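Local coordinates for protein proteasome accessory factor B/C (PafBC) (Paenarthrobacter aurescens, PDB 6SJ9) that probably regulates transcription in the bacterial DNA damage response, binding DNA through winged helix-turn-helix domains and carrying WYL domains that may sense a signal, at residues Thr496-Glu501 with Val522-Leu527; Leu590-Gln595 with Gly637-Leu642; Ala605-Pro610 with Leu617-Phe622. All coordinates share one frame; numbering follows the deposited sequence.

Contact 1 of 3, residues Thr496-Glu501 with Val522-Leu527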
loop_
_atom_site.group_PDB
_atom_site.type_symbol
_atom_site.label_atom_id
_atom_site.label_comp_id
_atom_site.label_asym_id
_atom_site.label_seq_id
_atom_site.Cartn_x
_atom_site.Cartn_y
_atom_site.Cartn_z
ATOM N N THR A 496 22.600 13.975 -14.932
ATOM C CA THR A 496 23.382 12.781 -15.242
ATOM C C THR A 496 24.865 13.049 -15.083
ATOM O O THR A 496 25.598 12.249 -14.499
ATOM C CB THR A 496 23.088 12.322 -16.674
ATOM O OG1 THR A 496 21.717 11.907 -16.785
ATOM C CG2 THR A 496 24.039 11.135 -17.097
ATOM N N GLN A 497 25.329 14.154 -15.656
ATOM C CA GLN A 497 26.733 14.451 -15.633
ATOM C C GLN A 497 27.190 14.802 -14.220
ATOM O O GLN A 497 28.270 14.378 -13.781
ATOM C CB GLN A 497 26.992 15.611 -16.585
ATOM C CG GLN A 497 28.418 16.052 -16.623
ATOM C CD GLN A 497 28.679 17.123 -17.726
ATOM O OE1 GLN A 497 28.840 16.803 -18.905
ATOM N NE2 GLN A 497 28.683 18.386 -17.325
ATOM N N ALA A 498 26.352 15.526 -13.471
ATOM C CA ALA A 498 26.743 15.890 -12.097
ATOM C C ALA A 498 26.912 14.648 -11.234
ATOM O O ALA A 498 27.849 14.563 -10.436
ATOM C CB ALA A 498 25.728 16.871 -11.481
ATOM N N ILE A 499 26.004 13.680 -11.374
ATOM C CA ILE A 499 26.114 12.428 -10.614
ATOM C C ILE A 499 27.396 11.716 -10.987
ATOM O O ILE A 499 28.168 11.287 -10.120
ATOM C CB ILE A 499 24.893 11.524 -10.860
ATOM C CG1 ILE A 499 23.620 12.162 -10.235
ATOM C CG2 ILE A 499 25.190 10.081 -10.298
ATOM C CD1 ILE A 499 22.304 11.450 -10.659
ATOM N N ARG A 500 27.652 11.606 -12.291
ATOM C CA ARG A 500 28.822 10.879 -12.763
ATOM C C ARG A 500 30.129 11.533 -12.331
ATOM O O ARG A 500 31.070 10.843 -11.941
ATOM C CB ARG A 500 28.787 10.792 -14.296
ATOM C CG ARG A 500 29.745 9.747 -14.872
ATOM C CD ARG A 500 29.698 9.718 -16.419
ATOM N NE ARG A 500 30.121 10.996 -16.994
ATOM C CZ ARG A 500 29.332 11.788 -17.730
ATOM N NH1 ARG A 500 28.065 11.428 -17.998
ATOM N NH2 ARG A 500 29.806 12.943 -18.197
ATOM N N GLU A 501 30.198 12.860 -12.360
ATOM C CA GLU A 501 31.404 13.585 -12.005
ATOM C C GLU A 501 31.453 14.035 -10.551
ATOM O O GLU A 501 32.428 14.672 -10.160
ATOM C CB GLU A 501 31.567 14.776 -12.953
ATOM C CG GLU A 501 31.711 14.267 -14.409
ATOM C CD GLU A 501 31.723 15.383 -15.443
ATOM O OE1 GLU A 501 31.626 16.595 -15.106
ATOM O OE2 GLU A 501 31.799 15.022 -16.626
ATOM N N VAL A 522 22.125 21.250 -4.058
ATOM C CA VAL A 522 21.823 19.831 -3.871
ATOM C C VAL A 522 22.976 18.954 -4.355
ATOM O O VAL A 522 23.683 19.286 -5.312
ATOM C CB VAL A 522 20.515 19.411 -4.581
ATOM C CG1 VAL A 522 19.465 20.334 -4.214
ATOM C CG2 VAL A 522 20.662 19.448 -6.108
ATOM N N ASP A 523 23.142 17.810 -3.682
ATOM C CA ASP A 523 24.021 16.743 -4.128
ATOM C C ASP A 523 23.137 15.776 -4.883
ATOM O O ASP A 523 22.382 15.023 -4.253
ATOM C CB ASP A 523 24.704 16.024 -2.954
ATOM C CG ASP A 523 25.547 16.959 -2.078
ATOM O OD1 ASP A 523 26.229 17.881 -2.604
ATOM O OD2 ASP A 523 25.597 16.702 -0.853
ATOM N N PRO A 524 23.167 15.764 -6.208
ATOM C CA PRO A 524 22.358 14.786 -6.960
ATOM C C PRO A 524 22.835 13.368 -6.687
ATOM O O PRO A 524 24.030 13.086 -6.680
ATOM C CB PRO A 524 22.577 15.175 -8.424
ATOM C CG PRO A 524 23.884 15.873 -8.423
ATOM C CD PRO A 524 23.970 16.631 -7.097
ATOM N N LEU A 525 21.878 12.468 -6.494
ATOM C CA LEU A 525 22.184 11.075 -6.170
ATOM C C LEU A 525 21.722 10.077 -7.222
ATOM O O LEU A 525 22.536 9.267 -7.677
ATOM C CB LEU A 525 21.522 10.717 -4.820
ATOM C CG LEU A 525 22.003 11.585 -3.628
ATOM C CD1 LEU A 525 21.310 11.256 -2.322
ATOM C CD2 LEU A 525 23.541 11.452 -3.399
ATOM N N ARG A 526 20.439 10.100 -7.597
ATOM C CA ARG A 526 19.851 9.127 -8.514
ATOM C C ARG A 526 18.798 9.794 -9.369
ATOM O O ARG A 526 17.991 10.579 -8.873
ATOM C CB ARG A 526 19.168 7.973 -7.760
ATOM C CG ARG A 526 20.169 6.969 -7.247
ATOM C CD ARG A 526 19.436 5.768 -6.650
ATOM N NE ARG A 526 18.830 6.160 -5.364
ATOM C CZ ARG A 526 18.261 5.284 -4.548
ATOM N NH1 ARG A 526 18.221 3.978 -4.902
ATOM N NH2 ARG A 526 17.771 5.698 -3.402
ATOM N N LEU A 527 18.779 9.421 -10.619
ATOM C CA LEU A 527 17.762 9.802 -11.575
ATOM C C LEU A 527 16.954 8.547 -11.922
ATOM O O LEU A 527 17.539 7.520 -12.268
ATOM C CB LEU A 527 18.468 10.388 -12.783
ATOM C CG LEU A 527 17.838 11.181 -13.886
ATOM C CD1 LEU A 527 17.009 12.299 -13.338
ATOM C CD2 LEU A 527 19.035 11.676 -14.726
#

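Contact 2 of 3, residues Leu590-Gln595 with Gly637-Leu642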
loop_
_atom_site.group_PDB
_atom_site.type_symbol
_atom_site.label_atom_id
_atom_site.label_comp_id
_atom_site.label_asym_id
_atom_site.label_seq_id
_atom_site.Cartn_x
_atom_site.Cartn_y
_atom_site.Cartn_z
ATOM N N LEU A 590 -3.336 17.534 14.295
ATOM C CA LEU A 590 -4.508 16.685 14.480
ATOM C C LEU A 590 -4.690 16.392 15.954
ATOM O O LEU A 590 -3.710 16.342 16.699
ATOM C CB LEU A 590 -4.356 15.315 13.760
ATOM C CG LEU A 590 -4.092 15.271 12.274
ATOM C CD1 LEU A 590 -3.871 13.826 11.770
ATOM C CD2 LEU A 590 -5.183 15.967 11.504
ATOM N N GLU A 591 -5.934 16.149 16.365
ATOM C CA GLU A 591 -6.211 15.401 17.585
ATOM C C GLU A 591 -6.753 14.025 17.194
ATOM O O GLU A 591 -7.635 13.918 16.342
ATOM C CB GLU A 591 -7.210 16.094 18.502
ATOM C CG GLU A 591 -7.492 15.261 19.760
ATOM C CD GLU A 591 -8.414 15.952 20.749
ATOM O OE1 GLU A 591 -8.822 17.098 20.480
ATOM O OE2 GLU A 591 -8.750 15.345 21.783
ATOM N N LEU A 592 -6.207 12.990 17.813
ATOM C CA LEU A 592 -6.578 11.603 17.610
ATOM C C LEU A 592 -7.177 11.046 18.888
ATOM O O LEU A 592 -6.671 11.312 19.981
ATOM C CB LEU A 592 -5.342 10.766 17.213
ATOM C CG LEU A 592 -4.557 11.245 15.974
ATOM C CD1 LEU A 592 -3.313 10.437 15.749
ATOM C CD2 LEU A 592 -5.413 11.228 14.709
ATOM N N THR A 593 -8.235 10.254 18.754
ATOM C CA THR A 593 -8.712 9.438 19.865
ATOM C C THR A 593 -7.803 8.226 20.078
ATOM O O THR A 593 -6.987 7.878 19.224
ATOM C CB THR A 593 -10.123 8.947 19.588
ATOM O OG1 THR A 593 -10.083 8.073 18.448
ATOM C CG2 THR A 593 -11.090 10.135 19.314
ATOM N N ARG A 594 -7.952 7.578 21.243
ATOM C CA ARG A 594 -7.191 6.363 21.515
ATOM C C ARG A 594 -7.465 5.304 20.464
ATOM O O ARG A 594 -6.536 4.705 19.908
ATOM C CB ARG A 594 -7.534 5.805 22.898
ATOM C CG ARG A 594 -6.642 4.623 23.233
ATOM C CD ARG A 594 -6.912 3.915 24.568
ATOM N NE ARG A 594 -5.692 3.156 24.881
ATOM C CZ ARG A 594 -5.388 1.938 24.408
ATOM N NH1 ARG A 594 -6.234 1.279 23.612
ATOM N NH2 ARG A 594 -4.218 1.373 24.732
ATOM N N GLN A 595 -8.728 5.181 20.065
ATOM C CA GLN A 595 -9.085 4.174 19.087
ATOM C C GLN A 595 -8.320 4.361 17.799
ATOM O O GLN A 595 -7.881 3.369 17.202
ATOM C CB GLN A 595 -10.577 4.227 18.796
ATOM C CG GLN A 595 -11.158 2.949 18.213
ATOM C CD GLN A 595 -12.672 2.964 18.246
ATOM O OE1 GLN A 595 -13.275 3.910 18.772
ATOM N NE2 GLN A 595 -13.302 1.933 17.673
ATOM N N GLY A 637 -14.752 10.373 13.424
ATOM C CA GLY A 637 -14.663 10.731 14.825
ATOM C C GLY A 637 -13.343 10.414 15.507
ATOM O O GLY A 637 -13.099 10.921 16.597
ATOM N N SER A 638 -12.473 9.622 14.912
ATOM C CA SER A 638 -11.210 9.386 15.596
ATOM C C SER A 638 -10.177 10.460 15.277
ATOM O O SER A 638 -9.112 10.504 15.916
ATOM C CB SER A 638 -10.681 8.007 15.233
ATOM O OG SER A 638 -10.258 8.065 13.903
ATOM N N VAL A 639 -10.507 11.381 14.373
ATOM C CA VAL A 639 -9.611 12.442 13.940
ATOM C C VAL A 639 -10.349 13.765 13.906
ATOM O O VAL A 639 -11.519 13.825 13.520
ATOM C CB VAL A 639 -9.046 12.186 12.534
ATOM C CG1 VAL A 639 -7.952 13.170 12.268
ATOM C CG2 VAL A 639 -8.519 10.784 12.427
ATOM N N ARG A 640 -9.643 14.830 14.265
ATOM C CA ARG A 640 -10.098 16.182 14.010
ATOM C C ARG A 640 -8.891 17.028 13.643
ATOM O O ARG A 640 -7.750 16.705 14.007
ATOM C CB ARG A 640 -10.845 16.741 15.243
ATOM C CG ARG A 640 -9.965 16.843 16.506
ATOM C CD ARG A 640 -10.734 17.433 17.772
ATOM N NE ARG A 640 -11.315 18.754 17.574
ATOM C CZ ARG A 640 -11.691 19.573 18.568
ATOM N NH1 ARG A 640 -11.532 19.228 19.848
ATOM N NH2 ARG A 640 -12.249 20.740 18.279
ATOM N N ILE A 641 -9.142 18.097 12.898
ATOM C CA ILE A 641 -8.105 19.051 12.523
ATOM C C ILE A 641 -8.141 20.217 13.517
ATOM O O ILE A 641 -9.196 20.822 13.729
ATOM C CB ILE A 641 -8.278 19.543 11.079
ATOM C CG1 ILE A 641 -8.203 18.377 10.107
ATOM C CG2 ILE A 641 -7.170 20.501 10.724
ATOM C CD1 ILE A 641 -8.704 18.719 8.771
ATOM N N LEU A 642 -7.007 20.477 14.180
ATOM C CA LEU A 642 -6.868 21.624 15.082
ATOM C C LEU A 642 -6.327 22.867 14.374
ATOM O O LEU A 642 -6.878 23.955 14.524
ATOM C CB LEU A 642 -5.927 21.245 16.239
ATOM C CG LEU A 642 -6.374 19.995 17.005
ATOM C CD1 LEU A 642 -5.465 19.687 18.146
ATOM C CD2 LEU A 642 -7.773 20.201 17.525
#

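Contact 3 of 3, residues Ala605-Pro610 with Leu617-Phe622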
loop_
_atom_site.group_PDB
_atom_site.type_symbol
_atom_site.label_atom_id
_atom_site.label_comp_id
_atom_site.label_asym_id
_atom_site.label_seq_id
_atom_site.Cartn_x
_atom_site.Cartn_y
_atom_site.Cartn_z
ATOM N N ALA A 605 4.079 10.907 11.918
ATOM C CA ALA A 605 3.916 12.182 12.605
ATOM C C ALA A 605 5.251 12.818 12.990
ATOM O O ALA A 605 6.139 12.165 13.538
ATOM C CB ALA A 605 3.078 11.966 13.861
ATOM N N GLU A 606 5.387 14.109 12.703
ATOM C CA GLU A 606 6.619 14.805 13.078
ATOM C C GLU A 606 6.734 14.918 14.595
ATOM O O GLU A 606 7.823 14.764 15.153
ATOM C CB GLU A 606 6.661 16.204 12.444
ATOM C CG GLU A 606 6.231 16.261 10.965
ATOM C CD GLU A 606 7.285 15.675 10.035
ATOM O OE1 GLU A 606 8.474 15.982 10.258
ATOM O OE2 GLU A 606 6.936 14.933 9.085
ATOM N N ARG A 607 5.623 15.183 15.279
ATOM C CA ARG A 607 5.596 15.333 16.728
ATOM C C ARG A 607 4.271 14.805 17.246
ATOM O O ARG A 607 3.241 14.936 16.583
ATOM C CB ARG A 607 5.721 16.790 17.185
ATOM C CG ARG A 607 7.032 17.487 16.844
ATOM C CD ARG A 607 7.157 18.821 17.643
ATOM N NE ARG A 607 6.097 19.772 17.315
ATOM C CZ ARG A 607 5.953 20.969 17.876
ATOM N NH1 ARG A 607 6.793 21.380 18.810
ATOM N NH2 ARG A 607 4.959 21.748 17.504
ATOM N N THR A 608 4.287 14.296 18.470
ATOM C CA THR A 608 3.076 13.826 19.130
ATOM C C THR A 608 3.058 14.350 20.566
ATOM O O THR A 608 4.100 14.683 21.127
ATOM C CB THR A 608 2.975 12.266 19.132
ATOM O OG1 THR A 608 4.111 11.704 19.801
ATOM C CG2 THR A 608 2.905 11.678 17.676
ATOM N N ALA A 609 1.860 14.484 21.133
ATOM C CA ALA A 609 1.744 14.811 22.549
ATOM C C ALA A 609 0.657 13.925 23.133
ATOM O O ALA A 609 -0.485 13.971 22.676
ATOM C CB ALA A 609 1.382 16.284 22.763
ATOM N N PRO A 610 0.941 13.141 24.158
ATOM C CA PRO A 610 -0.113 12.316 24.745
ATOM C C PRO A 610 -1.155 13.171 25.445
ATOM O O PRO A 610 -0.865 14.246 25.983
ATOM C CB PRO A 610 0.648 11.420 25.725
ATOM C CG PRO A 610 1.802 12.270 26.140
ATOM C CD PRO A 610 2.211 13.004 24.880
ATOM N N LEU A 617 -2.242 14.486 20.469
ATOM C CA LEU A 617 -1.984 15.465 19.436
ATOM C C LEU A 617 -0.936 14.939 18.486
ATOM O O LEU A 617 0.034 14.300 18.899
ATOM C CB LEU A 617 -1.476 16.785 20.013
ATOM C CG LEU A 617 -2.288 17.513 21.076
ATOM C CD1 LEU A 617 -1.565 18.817 21.459
ATOM C CD2 LEU A 617 -3.719 17.783 20.625
ATOM N N ALA A 618 -1.096 15.256 17.215
ATOM C CA ALA A 618 -0.148 14.764 16.224
ATOM C C ALA A 618 0.001 15.772 15.105
ATOM O O ALA A 618 -0.983 16.148 14.461
ATOM C CB ALA A 618 -0.586 13.412 15.680
ATOM N N GLU A 619 1.219 16.210 14.895
ATOM C CA GLU A 619 1.564 17.095 13.802
ATOM C C GLU A 619 2.049 16.248 12.622
ATOM O O GLU A 619 3.036 15.521 12.752
ATOM C CB GLU A 619 2.655 18.031 14.310
ATOM C CG GLU A 619 3.004 19.183 13.469
ATOM C CD GLU A 619 4.060 20.011 14.151
ATOM O OE1 GLU A 619 3.709 21.026 14.790
ATOM O OE2 GLU A 619 5.241 19.592 14.100
ATOM N N VAL A 620 1.342 16.286 11.501
ATOM C CA VAL A 620 1.661 15.436 10.356
ATOM C C VAL A 620 1.745 16.279 9.084
ATOM O O VAL A 620 1.051 17.286 8.941
ATOM C CB VAL A 620 0.616 14.292 10.171
ATOM C CG1 VAL A 620 0.525 13.448 11.431
ATOM C CG2 VAL A 620 -0.712 14.835 9.853
ATOM N N ARG A 621 2.526 15.798 8.115
ATOM C CA ARG A 621 2.597 16.377 6.780
ATOM C C ARG A 621 1.716 15.583 5.822
ATOM O O ARG A 621 1.945 14.394 5.615
ATOM C CB ARG A 621 4.040 16.385 6.271
ATOM C CG ARG A 621 4.999 17.238 7.108
ATOM C CD ARG A 621 6.485 16.941 6.751
ATOM N NE ARG A 621 6.853 17.296 5.365
ATOM C CZ ARG A 621 7.489 18.418 5.007
ATOM N NH1 ARG A 621 7.830 19.325 5.930
ATOM N NH2 ARG A 621 7.791 18.645 3.729
ATOM N N PHE A 622 0.711 16.237 5.241
ATOM C CA PHE A 622 -0.135 15.647 4.214
ATOM C C PHE A 622 0.356 16.096 2.855
ATOM O O PHE A 622 0.849 17.228 2.704
ATOM C CB PHE A 622 -1.597 16.050 4.383
ATOM C CG PHE A 622 -2.304 15.228 5.376
ATOM C CD1 PHE A 622 -2.389 15.654 6.697
ATOM C CD2 PHE A 622 -2.854 14.015 5.028
ATOM C CE1 PHE A 622 -3.041 14.866 7.641
ATOM C CE2 PHE A 622 -3.503 13.225 5.958
ATOM C CZ PHE A 622 -3.597 13.639 7.268
#

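Contact 1 of 3, residues Thr496-Glu501 with Val522-Leu527
Ile499 and Ala498 set helix 489-501 against Pro524 of strand 517-530, the axes of the two short segments approaching to 7.7 Å with 102° between their directions. Both segments belong to a WYL domain, in which this helix leads into a five-stranded antiparallel sheet of the Sm type, and the helix runs across the strand instead of following it. Two helix residues share the proline ring. Ala498 CB touches Pro524 CG at 3.7 Å, while Ile499 CG1, anti to the carbonyl carbon (chi1 -68°), lies 3.7 Å from Pro524 CB, the isoleucine and the ring sliding past each other in opposite directions. Beyond the ring the isoleucine reaches the backbone. An extended chi2 (169°) sends the terminal CD1 on to within 3.7 Å of Leu525 O and 3.8 Å of Arg526 N. It thus covers the peptide link of a classic beta bulge, where Leu525 and Arg526 both face Glu537 of the neighbouring strand. An alanine in place of Ile499 would lose CG1, CG2 and CD1, and would probably open a gap over the bulge and leave Pro524 CB without its helix partner. One turn earlier, Thr496 OG1 meets Leu527 CD2 at 3.4 Å, the side chains crossing at about a right angle; the hydroxyl is hydrogen-bonded to Phe492 O within the helix. Leu527 also packs on Phe492 and Ile495. Arg526 leaves the strand away from the helix, and its guanidinium forms salt bridges to Glu537 and Glu346. The helix is therefore seated mainly by carbon groups laid on the proline ring and on the strand backbone, so shape rather than directional polar bonding sets the fit.

Contact 2 of 3, residues Leu590-Gln595 with Gly637-Leu642
Leu590, Leu592, Val639 and Ile641 line one face of an antiparallel strand pair in the ferredoxin-like sheet of the WCX domain, where the first strand, 586-592, lies beside the last, 639-643. This face is the tightly packed part. Leu590 CD2 sits 4.0 Å from Val639 CG1 and 4.1 Å from Ile641 CG1, Leu592 CD2 touches Val639 CG2, and Phe631 of helix 627-634 covers Leu590 and Val639. The backbones are tied by a reciprocal pair of bonds between Glu591 and Arg640, N to O at 3.0 Å each way. The regular pairing ends at Thr593 and Ser638, both partly exposed. Thr593 N still bonds to Ser638 O at 3.0 Å, Thr593 OG1 lies against Ser638 CB at 3.3 Å and CG2 against Gly637 O. On the face bearing Glu591 and Arg640 the side chains lie side by side, covered in part by Phe321 of helix 305-323. Glu591 OE1 forms a salt bridge to Arg640 NH1 at 3.5 Å, the carboxylate and guanidinium planes 29° apart. That same NH1 also donates to Pro325 O, while Leu642 CD2 lies 3.8 Å above the guanidinium plane, offset toward its rim.

Contact 3 of 3, residues Ala605-Pro610 with Leu617-Phe622
Arg607, Thr608 and Ala609 pair with Glu619, Ala618 and Leu617 in an antiparallel beta hairpin, whose first strand, 607-610, is the outermost of the WCX sheet on its side. At the turn end the pairing is complete: Ala609 N binds Leu617 O and Leu617 N binds Ala609 O, both at 2.9 Å. Their side chains meet as well, CB to CB, on the face where Pro332 packs on Ala609 and Pro327 on Leu617. Thr608 and Ala618 form the non-hydrogen-bonded pair between, their side chains on the other face. Next along, Glu619 N donates to Arg607 O, whereas Glu619 O receives the N-H of Glu606, at 2.7 Å and nearly along the C=O axis. At the same place Arg607 and Glu619 join side chains. Glu619 CG is anti to its backbone N (chi1 -169°) and the chain runs extended from there. Arg607 NH2 reaches Glu619 OE1 on its syn side at 3.1 Å, 31° out of the carboxylate plane, and NE adds a weak bond to OE2 at 3.3 Å. One good and one weak N-H bond thus reach the two oxygens of the carboxylate, which probably restrains rotation of both groups. The neighbouring charges are less closely matched. Glu606 OE2 comes to 3.1 Å from Arg621 CD but stays 4.4 Å from Arg621 NE, beyond a salt bridge; Arg621 pairs instead with Asp585. On the Thr608 and Ala618 face, Ala605 CB packs 3.8 Å from Val620 CG1, and Ala600 of the short helix 599-602 touches both Ala605 and Ala618. Such a hairpin, following one helix and preceding another, makes up the second and third strands of the beta-alpha-beta-beta-alpha-beta ferredoxin-like fold.

Overall arrangement
Contacts 2 and 3 belong to one WCX sheet, their centres 11 Å apart, and contact 3 falls within the chain that runs between the two segments of contact 2. They join where strands 586-592 and 616-622 are neighbours: Leu590 N lies 2.7 Å from Ala618 O, a probable hydrogen bond, and Leu642 CD1 packs 3.6 Å from Leu617 CD2. Together they account for both edge strands of that sheet. Contact 1 stands apart in the preceding WYL domain, its centre 33 Å from that of contact 3 and 42 Å from that of contact 2. The potassium site, made by Leu16, Thr18, Ile81, Lys83 and Ser85, involves no residue of the three contacts.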